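Local coordinates for oxidoreductase, NAD-binding/iron-sulfur cluster-binding protein (Nitratireductor pacificus pht-3B, PDB 6ZXU), which probably carries out cobalamin-dependent reductive dehalogenation of halogenated compounds, with two [4Fe-4S] clusters likely supplying electrons to the bound B12, at residues Y288-I293 with N507-G511. Residues are numbered along the deposited sequence; the frame is centred on the assembly and turned at random.
Sequences YPMETI and NPFIG
The backbones of Tyr288 and Phe509 approach to 7.1 Å between their CA atoms, where a loop turning through a short 3-10 segment (290-292) meets the Asx turn begun by Asn507, between strands 505-506 and 514-521. The contact across the loops is mainly apolar and centres on Phe509, which contributes the largest buried area. Over one face of its ring lie Tyr288 CB, 4.2 Å from the centroid, and Pro289 CD, both within 27° of the normal, which identifies them as CH-pi contacts. The two aromatic rings are slid apart and barely overlap; besides CB, Tyr288 packs through CD1, 3.5 Å from Phe509 CB. Met290 meets the ring in its plane: the bend at chi2 (-60°) brings SD to 3.5 Å from Phe509 CE2, a Met-aromatic contact at the edge. Ile293 CD1 lies 3.9 Å from Pro508 CG and also touches Phe509 CZ. A serine in place of Phe509 would probably leave a gap between Pro289, Met290 and Ile293 and deprive the sulfur of its aromatic partner. Ile613 of helix 603-614 packs on Ile293 and Pro508, while Phe394 of strand 394-399 touches Met290 and Phe509, joining the contact to the sheet whose strand 514-521 carries cobalamin-binding residues. Asn507, whose side chain lies about 7 Å from bound B12, has CG anti to its own N (chi1 174°), and this directs OD1 back at the turn. There Asn507 OD1 accepts two backbone bonds, from Phe509 N at 2.8 Å, above the carbonyl plane, and from Ile510 N at 3.1 Å.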
ATOM      1  N   TYR A 288      -0.122  -4.124  14.904  1.00 18.85           N
ATOM      2  CA  TYR A 288       1.247  -4.112  15.380  1.00 19.58           C
ATOM      3  C   TYR A 288       1.279  -3.357  16.715  1.00 19.85           C
ATOM      4  O   TYR A 288       0.551  -2.373  16.891  1.00 19.52           O
ATOM      5  CB  TYR A 288       2.164  -3.440  14.371  1.00 17.83           C
ATOM      6  CG  TYR A 288       2.360  -4.229  13.078  1.00 19.95           C
ATOM      7  CD1 TYR A 288       3.287  -5.215  12.992  1.00 21.24           C
ATOM      8  CD2 TYR A 288       1.559  -3.970  11.947  1.00 20.46           C
ATOM      9  CE1 TYR A 288       3.435  -5.959  11.815  1.00 22.73           C
ATOM     10  CE2 TYR A 288       1.697  -4.690  10.791  1.00 21.90           C
ATOM     11  CZ  TYR A 288       2.653  -5.676  10.724  1.00 24.75           C
ATOM     12  OH  TYR A 288       2.835  -6.383   9.540  1.00 25.29           O
ATOM     13  N   PRO A 289       2.138  -3.780  17.634  1.00 19.79           N
ATOM     14  CA  PRO A 289       2.193  -3.189  18.957  1.00 21.84           C
ATOM     15  C   PRO A 289       2.907  -1.821  19.087  1.00 18.53           C
ATOM     16  O   PRO A 289       3.896  -1.665  19.802  1.00 16.50           O
ATOM     17  CB  PRO A 289       2.914  -4.273  19.760  1.00 22.26           C
ATOM     18  CG  PRO A 289       3.834  -4.900  18.802  1.00 22.10           C
ATOM     19  CD  PRO A 289       3.120  -4.876  17.497  1.00 21.46           C
ATOM     20  N   MET A 290       2.349  -0.835  18.419  1.00 19.10           N
ATOM     21  CA  MET A 290       2.874   0.507  18.447  1.00 17.39           C
ATOM     22  C   MET A 290       2.833   1.126  19.836  1.00 18.57           C
ATOM     23  O   MET A 290       3.556   2.042  20.112  1.00 18.42           O
ATOM     24  CB  MET A 290       2.085   1.395  17.474  1.00 19.90           C
ATOM     25  CG  MET A 290       2.408   1.198  15.989  1.00 21.37           C
ATOM     26  SD  MET A 290       4.163   1.519  15.508  1.00 23.16           S
ATOM     27  CE  MET A 290       4.266   3.289  15.589  1.00 26.39           C
ATOM     28  N   GLU A 291       1.969   0.623  20.726  1.00 20.62           N
ATOM     29  CA  GLU A 291       1.929   1.112  22.109  1.00 23.97           C
ATOM     30  C   GLU A 291       3.162   0.791  22.900  1.00 23.88           C
ATOM     31  O   GLU A 291       3.313   1.299  23.964  1.00 25.64           O
ATOM     32  CB  GLU A 291       0.706   0.551  22.821  1.00 23.29           C
ATOM     33  CG  GLU A 291       0.746  -0.931  23.144  1.00 25.25           C
ATOM     34  CD  GLU A 291       0.306  -1.856  22.022  1.00 25.97           C
ATOM     35  OE1 GLU A 291      -0.028  -1.396  20.871  1.00 23.43           O
ATOM     36  OE2 GLU A 291       0.358  -3.077  22.292  1.00 23.82           O
ATOM     37  N   THR A 292       4.058  -0.046  22.386  1.00 22.30           N
ATOM     38  CA  THR A 292       5.303  -0.397  23.067  1.00 21.79           C
ATOM     39  C   THR A 292       6.476   0.442  22.644  1.00 22.86           C
ATOM     40  O   THR A 292       7.567   0.223  23.145  1.00 21.54           O
ATOM     41  CB  THR A 292       5.707  -1.891  22.826  1.00 24.58           C
ATOM     42  OG1 THR A 292       6.072  -2.135  21.446  1.00 20.03           O
ATOM     43  CG2 THR A 292       4.548  -2.815  23.224  1.00 26.93           C
ATOM     44  N   ILE A 293       6.288   1.349  21.667  1.00 19.60           N
ATOM     45  CA  ILE A 293       7.385   2.165  21.195  1.00 18.02           C
ATOM     46  C   ILE A 293       7.427   3.430  22.057  1.00 17.23           C
ATOM     47  O   ILE A 293       6.365   3.997  22.316  1.00 20.42           O
ATOM     48  CB  ILE A 293       7.179   2.479  19.688  1.00 18.51           C
ATOM     49  CG1 ILE A 293       7.066   1.182  18.874  1.00 18.50           C
ATOM     50  CG2 ILE A 293       8.273   3.381  19.115  1.00 15.89           C
ATOM     51  CD1 ILE A 293       8.313   0.330  18.844  1.00 17.32           C
ATOM     52  N   ASN A 507       9.312   2.794   9.715  1.00 14.26           N
ATOM     53  CA  ASN A 507       8.441   2.311  10.779  1.00 14.68           C
ATOM     54  C   ASN A 507       9.110   1.124  11.470  1.00 14.97           C
ATOM     55  O   ASN A 507       9.780   0.321  10.831  1.00 13.40           O
ATOM     56  CB  ASN A 507       7.073   1.869  10.163  1.00 14.37           C
ATOM     57  CG  ASN A 507       6.159   1.228  11.142  1.00 16.08           C
ATOM     58  OD1 ASN A 507       6.207   0.055  11.408  1.00 14.83           O
ATOM     59  ND2 ASN A 507       5.301   2.048  11.748  1.00 19.21           N
ATOM     60  N   PRO A 508       8.982   0.994  12.811  1.00 14.25           N
ATOM     61  CA  PRO A 508       9.737  -0.054  13.474  1.00 15.10           C
ATOM     62  C   PRO A 508       9.247  -1.489  13.190  1.00 15.48           C
ATOM     63  O   PRO A 508       9.962  -2.456  13.477  1.00 17.49           O
ATOM     64  CB  PRO A 508       9.626   0.327  14.945  1.00 16.16           C
ATOM     65  CG  PRO A 508       8.426   1.180  15.021  1.00 17.07           C
ATOM     66  CD  PRO A 508       8.353   1.928  13.736  1.00 16.06           C
ATOM     67  N   PHE A 509       8.084  -1.663  12.598  1.00 13.19           N
ATOM     68  CA  PHE A 509       7.554  -3.004  12.356  1.00 16.06           C
ATOM     69  C   PHE A 509       7.586  -3.357  10.860  1.00 16.08           C
ATOM     70  O   PHE A 509       7.806  -4.517  10.566  1.00 17.77           O
ATOM     71  CB  PHE A 509       6.124  -3.144  12.896  1.00 17.22           C
ATOM     72  CG  PHE A 509       6.048  -2.948  14.382  1.00 15.84           C
ATOM     73  CD1 PHE A 509       6.483  -3.932  15.220  1.00 19.31           C
ATOM     74  CD2 PHE A 509       5.680  -1.739  14.933  1.00 18.05           C
ATOM     75  CE1 PHE A 509       6.489  -3.741  16.589  1.00 20.39           C
ATOM     76  CE2 PHE A 509       5.622  -1.544  16.305  1.00 16.87           C
ATOM     77  CZ  PHE A 509       6.046  -2.514  17.145  1.00 20.07           C
ATOM     78  N   ILE A 510       7.281  -2.448   9.942  1.00 15.48           N
ATOM     79  CA  ILE A 510       7.268  -2.766   8.472  1.00 13.97           C
ATOM     80  C   ILE A 510       8.429  -2.068   7.772  1.00 15.16           C
ATOM     81  O   ILE A 510       8.506  -2.094   6.554  1.00 16.24           O
ATOM     82  CB  ILE A 510       5.926  -2.482   7.810  1.00 13.95           C
ATOM     83  CG1 ILE A 510       5.598  -1.008   7.770  1.00 12.95           C
ATOM     84  CG2 ILE A 510       4.824  -3.251   8.488  1.00 13.81           C
ATOM     85  CD1 ILE A 510       4.447  -0.710   6.848  1.00 16.21           C
ATOM     86  N   GLY A 511       9.360  -1.472   8.559  1.00 13.19           N
ATOM     87  CA  GLY A 511      10.490  -0.854   7.951  1.00 14.17           C
ATOM     88  C   GLY A 511      10.105   0.260   7.030  1.00 15.27           C
ATOM     89  O   GLY A 511       9.168   1.022   7.293  1.00 14.02           O
TER